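PDB 1HCU: alpha-1,2-mannosidase from Trichoderma reesei, which probably trims alpha-1,2-linked mannose residues from high-mannose N-glycans, as a calcium-dependent hydrolase of glycosyl hydrolase family 47. Local coordinates for residues N174-T186 against Y197-L209. Numbering follows the deposited sequence.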
loop_
_atom_site.group_PDB
_atom_site.type_symbol
_atom_site.label_atom_id
_atom_site.label_comp_id
_atom_site.label_asym_id
_atom_site.label_seq_id
_atom_site.Cartn_x
_atom_site.Cartn_y
_atom_site.Cartn_z
ATOM N N ASN A 174 12.847 -10.606 2.393
ATOM C CA ASN A 174 13.075 -9.438 1.542
ATOM C C ASN A 174 12.904 -8.156 2.359
ATOM O O ASN A 174 12.221 -8.156 3.386
ATOM C CB ASN A 174 12.138 -9.427 0.308
ATOM C CG ASN A 174 10.651 -9.455 0.668
ATOM O OD1 ASN A 174 10.041 -10.525 0.768
ATOM N ND2 ASN A 174 10.067 -8.282 0.855
ATOM N N VAL A 175 13.533 -7.075 1.903
ATOM C CA VAL A 175 13.482 -5.798 2.602
ATOM C C VAL A 175 12.080 -5.225 2.755
ATOM O O VAL A 175 11.777 -4.599 3.769
ATOM C CB VAL A 175 14.406 -4.734 1.925
ATOM C CG1 VAL A 175 15.850 -5.215 1.963
ATOM C CG2 VAL A 175 13.967 -4.464 0.493
ATOM N N ALA A 176 11.211 -5.426 1.772
ATOM C CA ALA A 176 9.861 -4.899 1.920
ATOM C C ALA A 176 9.160 -5.538 3.122
ATOM O O ALA A 176 8.599 -4.834 3.955
ATOM C CB ALA A 176 9.046 -5.128 0.649
ATOM N N GLU A 177 9.204 -6.863 3.229
ATOM C CA GLU A 177 8.527 -7.547 4.331
ATOM C C GLU A 177 9.189 -7.332 5.694
ATOM O O GLU A 177 8.528 -7.377 6.728
ATOM C CB GLU A 177 8.393 -9.042 4.012
ATOM C CG GLU A 177 7.712 -9.268 2.658
ATOM C CD GLU A 177 7.208 -10.683 2.444
ATOM O OE1 GLU A 177 7.141 -11.109 1.273
ATOM O OE2 GLU A 177 6.865 -11.363 3.436
ATOM N N ILE A 178 10.494 -7.086 5.683
ATOM C CA ILE A 178 11.233 -6.829 6.906
ATOM C C ILE A 178 11.018 -5.380 7.336
ATOM O O ILE A 178 10.824 -5.092 8.515
ATOM C CB ILE A 178 12.745 -7.009 6.694
ATOM C CG1 ILE A 178 13.071 -8.474 6.399
ATOM C CG2 ILE A 178 13.497 -6.504 7.918
ATOM C CD1 ILE A 178 14.520 -8.703 6.013
ATOM N N GLY A 179 11.052 -4.475 6.359
ATOM C CA GLY A 179 10.904 -3.056 6.637
ATOM C C GLY A 179 9.511 -2.458 6.633
ATOM O O GLY A 179 9.368 -1.236 6.609
ATOM N N SER A 180 8.482 -3.297 6.661
ATOM C CA SER A 180 7.118 -2.795 6.670
ATOM C C SER A 180 6.389 -3.214 7.938
ATOM O O SER A 180 5.171 -3.378 7.929
ATOM C CB SER A 180 6.353 -3.300 5.446
ATOM O OG SER A 180 6.875 -2.748 4.252
ATOM N N LEU A 181 7.138 -3.365 9.028
ATOM C CA LEU A 181 6.574 -3.776 10.312
ATOM C C LEU A 181 6.748 -2.717 11.395
ATOM O O LEU A 181 5.969 -2.663 12.357
ATOM C CB LEU A 181 7.256 -5.060 10.778
ATOM C CG LEU A 181 7.311 -6.174 9.739
ATOM C CD1 LEU A 181 8.122 -7.350 10.280
ATOM C CD2 LEU A 181 5.904 -6.597 9.380
ATOM N N VAL A 182 7.775 -1.885 11.227
ATOM C CA VAL A 182 8.123 -0.843 12.191
ATOM C C VAL A 182 7.019 0.160 12.540
ATOM O O VAL A 182 6.841 0.497 13.713
ATOM C CB VAL A 182 9.404 -0.078 11.732
ATOM C CG1 VAL A 182 9.196 0.550 10.356
ATOM C CG2 VAL A 182 9.766 0.976 12.749
ATOM N N LEU A 183 6.268 0.626 11.546
ATOM C CA LEU A 183 5.206 1.590 11.807
ATOM C C LEU A 183 4.136 1.031 12.744
ATOM O O LEU A 183 3.845 1.620 13.784
ATOM C CB LEU A 183 4.526 2.022 10.502
ATOM C CG LEU A 183 4.016 3.469 10.390
ATOM C CD1 LEU A 183 2.963 3.555 9.276
ATOM C CD2 LEU A 183 3.433 3.936 11.697
ATOM N N GLU A 184 3.547 -0.108 12.394
ATOM C CA GLU A 184 2.486 -0.631 13.244
ATOM C C GLU A 184 2.919 -1.232 14.569
ATOM O O GLU A 184 2.178 -1.170 15.546
ATOM C CB GLU A 184 1.562 -1.604 12.477
ATOM C CG GLU A 184 2.144 -2.415 11.336
ATOM C CD GLU A 184 2.569 -1.584 10.139
ATOM O OE1 GLU A 184 3.777 -1.294 10.029
ATOM O OE2 GLU A 184 1.697 -1.218 9.313
ATOM N N TRP A 185 4.125 -1.782 14.615
ATOM C CA TRP A 185 4.635 -2.367 15.848
ATOM C C TRP A 185 5.070 -1.273 16.833
ATOM O O TRP A 185 4.936 -1.435 18.045
ATOM C CB TRP A 185 5.784 -3.333 15.528
ATOM C CG TRP A 185 5.269 -4.657 15.016
ATOM C CD1 TRP A 185 4.548 -4.878 13.871
ATOM C CD2 TRP A 185 5.359 -5.921 15.684
ATOM N NE1 TRP A 185 4.179 -6.200 13.795
ATOM C CE2 TRP A 185 4.663 -6.864 14.893
ATOM C CE3 TRP A 185 5.957 -6.347 16.877
ATOM C CZ2 TRP A 185 4.547 -8.213 15.259
ATOM C CZ3 TRP A 185 5.841 -7.693 17.242
ATOM C CH2 TRP A 185 5.142 -8.605 16.434
ATOM N N THR A 186 5.578 -0.158 16.314
ATOM C CA THR A 186 5.976 0.943 17.183
ATOM C C THR A 186 4.697 1.591 17.705
ATOM O O THR A 186 4.613 1.978 18.868
ATOM C CB THR A 186 6.822 2.006 16.432
ATOM O OG1 THR A 186 8.110 1.457 16.115
ATOM C CG2 THR A 186 7.014 3.247 17.296
ATOM N N TYR A 197 7.336 -4.665 21.409
ATOM C CA TYR A 197 6.923 -4.626 20.006
ATOM C C TYR A 197 7.818 -3.751 19.136
ATOM O O TYR A 197 8.343 -4.215 18.125
ATOM C CB TYR A 197 5.457 -4.184 19.898
ATOM C CG TYR A 197 4.539 -5.016 20.767
ATOM C CD1 TYR A 197 4.439 -6.395 20.585
ATOM C CD2 TYR A 197 3.844 -4.440 21.831
ATOM C CE1 TYR A 197 3.681 -7.181 21.448
ATOM C CE2 TYR A 197 3.082 -5.218 22.700
ATOM C CZ TYR A 197 3.012 -6.588 22.505
ATOM O OH TYR A 197 2.314 -7.376 23.392
ATOM N N ALA A 198 8.002 -2.496 19.538
ATOM C CA ALA A 198 8.857 -1.564 18.806
ATOM C C ALA A 198 10.310 -2.052 18.746
ATOM O O ALA A 198 10.963 -1.971 17.693
ATOM C CB ALA A 198 8.800 -0.187 19.456
ATOM N N GLN A 199 10.806 -2.564 19.871
ATOM C CA GLN A 199 12.177 -3.060 19.959
ATOM C C GLN A 199 12.465 -4.143 18.923
ATOM O O GLN A 199 13.500 -4.134 18.260
ATOM C CB GLN A 199 12.449 -3.610 21.367
ATOM C CG GLN A 199 12.613 -2.520 22.416
ATOM C CD GLN A 199 12.557 -3.046 23.849
ATOM O OE1 GLN A 199 12.788 -2.296 24.801
ATOM N NE2 GLN A 199 12.239 -4.332 24.006
ATOM N N LEU A 200 11.530 -5.073 18.795
ATOM C CA LEU A 200 11.650 -6.171 17.858
ATOM C C LEU A 200 11.681 -5.698 16.411
ATOM O O LEU A 200 12.571 -6.065 15.649
ATOM C CB LEU A 200 10.485 -7.141 18.062
ATOM C CG LEU A 200 10.723 -8.433 18.857
ATOM C CD1 LEU A 200 11.969 -8.322 19.730
ATOM C CD2 LEU A 200 9.479 -8.743 19.678
ATOM N N ALA A 201 10.706 -4.884 16.036
ATOM C CA ALA A 201 10.614 -4.389 14.668
ATOM C C ALA A 201 11.813 -3.537 14.278
ATOM O O ALA A 201 12.367 -3.675 13.180
ATOM C CB ALA A 201 9.330 -3.581 14.496
ATOM N N GLN A 202 12.203 -2.651 15.184
ATOM C CA GLN A 202 13.325 -1.755 14.955
ATOM C C GLN A 202 14.667 -2.465 14.856
ATOM O O GLN A 202 15.572 -1.999 14.157
ATOM C CB GLN A 202 13.357 -0.698 16.056
ATOM C CG GLN A 202 12.153 0.220 15.971
ATOM C CD GLN A 202 12.102 1.232 17.082
ATOM O OE1 GLN A 202 11.075 1.864 17.305
ATOM N NE2 GLN A 202 13.209 1.397 17.786
ATOM N N LYS A 203 14.799 -3.588 15.552
ATOM C CA LYS A 203 16.044 -4.337 15.500
ATOM C C LYS A 203 16.171 -4.948 14.116
ATOM O O LYS A 203 17.224 -4.869 13.486
ATOM C CB LYS A 203 16.070 -5.443 16.564
ATOM C CG LYS A 203 17.357 -6.275 16.541
ATOM C CD LYS A 203 17.505 -7.147 17.787
ATOM C CE LYS A 203 18.884 -7.790 17.847
ATOM N NZ LYS A 203 19.061 -8.643 19.064
ATOM N N GLY A 204 15.091 -5.552 13.637
ATOM C CA GLY A 204 15.136 -6.148 12.316
ATOM C C GLY A 204 15.399 -5.088 11.267
ATOM O O GLY A 204 16.066 -5.346 10.266
ATOM N N GLU A 205 14.881 -3.886 11.509
ATOM C CA GLU A 205 15.036 -2.764 10.581
ATOM C C GLU A 205 16.473 -2.243 10.560
ATOM O O GLU A 205 16.970 -1.813 9.517
ATOM C CB GLU A 205 14.080 -1.626 10.975
ATOM C CG GLU A 205 14.163 -0.356 10.114
ATOM C CD GLU A 205 13.172 -0.324 8.943
ATOM O OE1 GLU A 205 13.195 0.668 8.189
ATOM O OE2 GLU A 205 12.370 -1.267 8.774
ATOM N N SER A 206 17.129 -2.296 11.717
ATOM C CA SER A 206 18.493 -1.804 11.866
ATOM C C SER A 206 19.468 -2.346 10.824
ATOM O O SER A 206 20.343 -1.623 10.360
ATOM C CB SER A 206 19.017 -2.120 13.281
ATOM O OG SER A 206 19.326 -3.495 13.426
ATOM N N TYR A 207 19.317 -3.618 10.466
ATOM C CA TYR A 207 20.182 -4.269 9.477
ATOM C C TYR A 207 20.040 -3.662 8.084
ATOM O O TYR A 207 20.956 -3.747 7.267
ATOM C CB TYR A 207 19.863 -5.762 9.421
ATOM C CG TYR A 207 20.239 -6.505 10.680
ATOM C CD1 TYR A 207 21.543 -6.962 10.876
ATOM C CD2 TYR A 207 19.300 -6.741 11.681
ATOM C CE1 TYR A 207 21.904 -7.641 12.040
ATOM C CE2 TYR A 207 19.654 -7.419 12.855
ATOM C CZ TYR A 207 20.954 -7.867 13.022
ATOM O OH TYR A 207 21.296 -8.569 14.158
ATOM N N LEU A 208 18.886 -3.046 7.829
ATOM C CA LEU A 208 18.596 -2.421 6.543
ATOM C C LEU A 208 19.088 -0.979 6.458
ATOM O O LEU A 208 19.268 -0.447 5.361
ATOM C CB LEU A 208 17.090 -2.441 6.276
ATOM C CG LEU A 208 16.436 -3.767 5.876
ATOM C CD1 LEU A 208 16.721 -4.829 6.924
ATOM C CD2 LEU A 208 14.923 -3.558 5.715
ATOM N N LEU A 209 19.312 -0.353 7.613
ATOM C CA LEU A 209 19.763 1.036 7.655
ATOM C C LEU A 209 21.272 1.187 7.465
ATOM O O LEU A 209 21.742 2.210 6.968
ATOM C CB LEU A 209 19.316 1.689 8.965
ATOM C CG LEU A 209 17.804 1.597 9.228
ATOM C CD1 LEU A 209 17.474 2.337 10.524
ATOM C CD2 LEU A 209 17.011 2.178 8.042
HETATM O O HOH W 1 11.766 -5.706 11.427
HETATM O O HOH W 2 10.011 -2.714 9.647
#
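The methyl CB of Ala201 is the bump that fits between Val182 and Trp185, 3.8 Å from Val182 CA and 3.7 Å from Trp185 CB. A bump this small fits the 8.0 Å closest approach of the axes of helices 182-186 and 197-209, which run nearly antiparallel (161°). On one flank Trp185 lays its CE3 edge against the backbone of Tyr197, with CE3 3.4 Å from Tyr197 O, while CZ3 meets the edge of the tyrosine ring; the ring planes stand 66° apart, an oblique pairing. The Tyr197 hydroxyl leads off to hydrogen bonds with Asn142 and Gln138. Thr186 has its OG1 turned anti to the carbonyl carbon (chi1 -70°), where it donates to Val182 O, which also accepts from Thr186 N on the opposite face of its plane. The same OG1 sits 3.8 Å from Ala198 CB and only 3.2 Å from Gln202 OE1. A glycine in its place would probably leave Val182 O with one donor fewer and open a gap beside Ala198 and Gln202.

Farther along, the bent chain of Glu205 brings OE2 within 3.1 Å of Gly179 CA; a CB on this glycine would clash with Val175 O and press on Leu208 CD2. Water 2 accepts from Val182 N and donates to both Ile178 O and Glu205 OE2, bridging the break between helices 175-178 and 182-192 and tying it to helix 196-209, as water 1 does from Ile178 O to Ala201 O. Beyond it Leu208 sets both methyls against helix 175-178, CD1 lying 3.8 Å from Ile178 CG2 and CD2 packing on Val175.

Helices 182-192 and 196-209 form an antiparallel pair in the (alpha/alpha)7 barrel of family 47: helix 98-117 touches Trp185, helix 245-257 covers Val182, Glu205 and Leu208, and Tyr265 of helix 263-280 packs on Val182, Gln202 and Glu205.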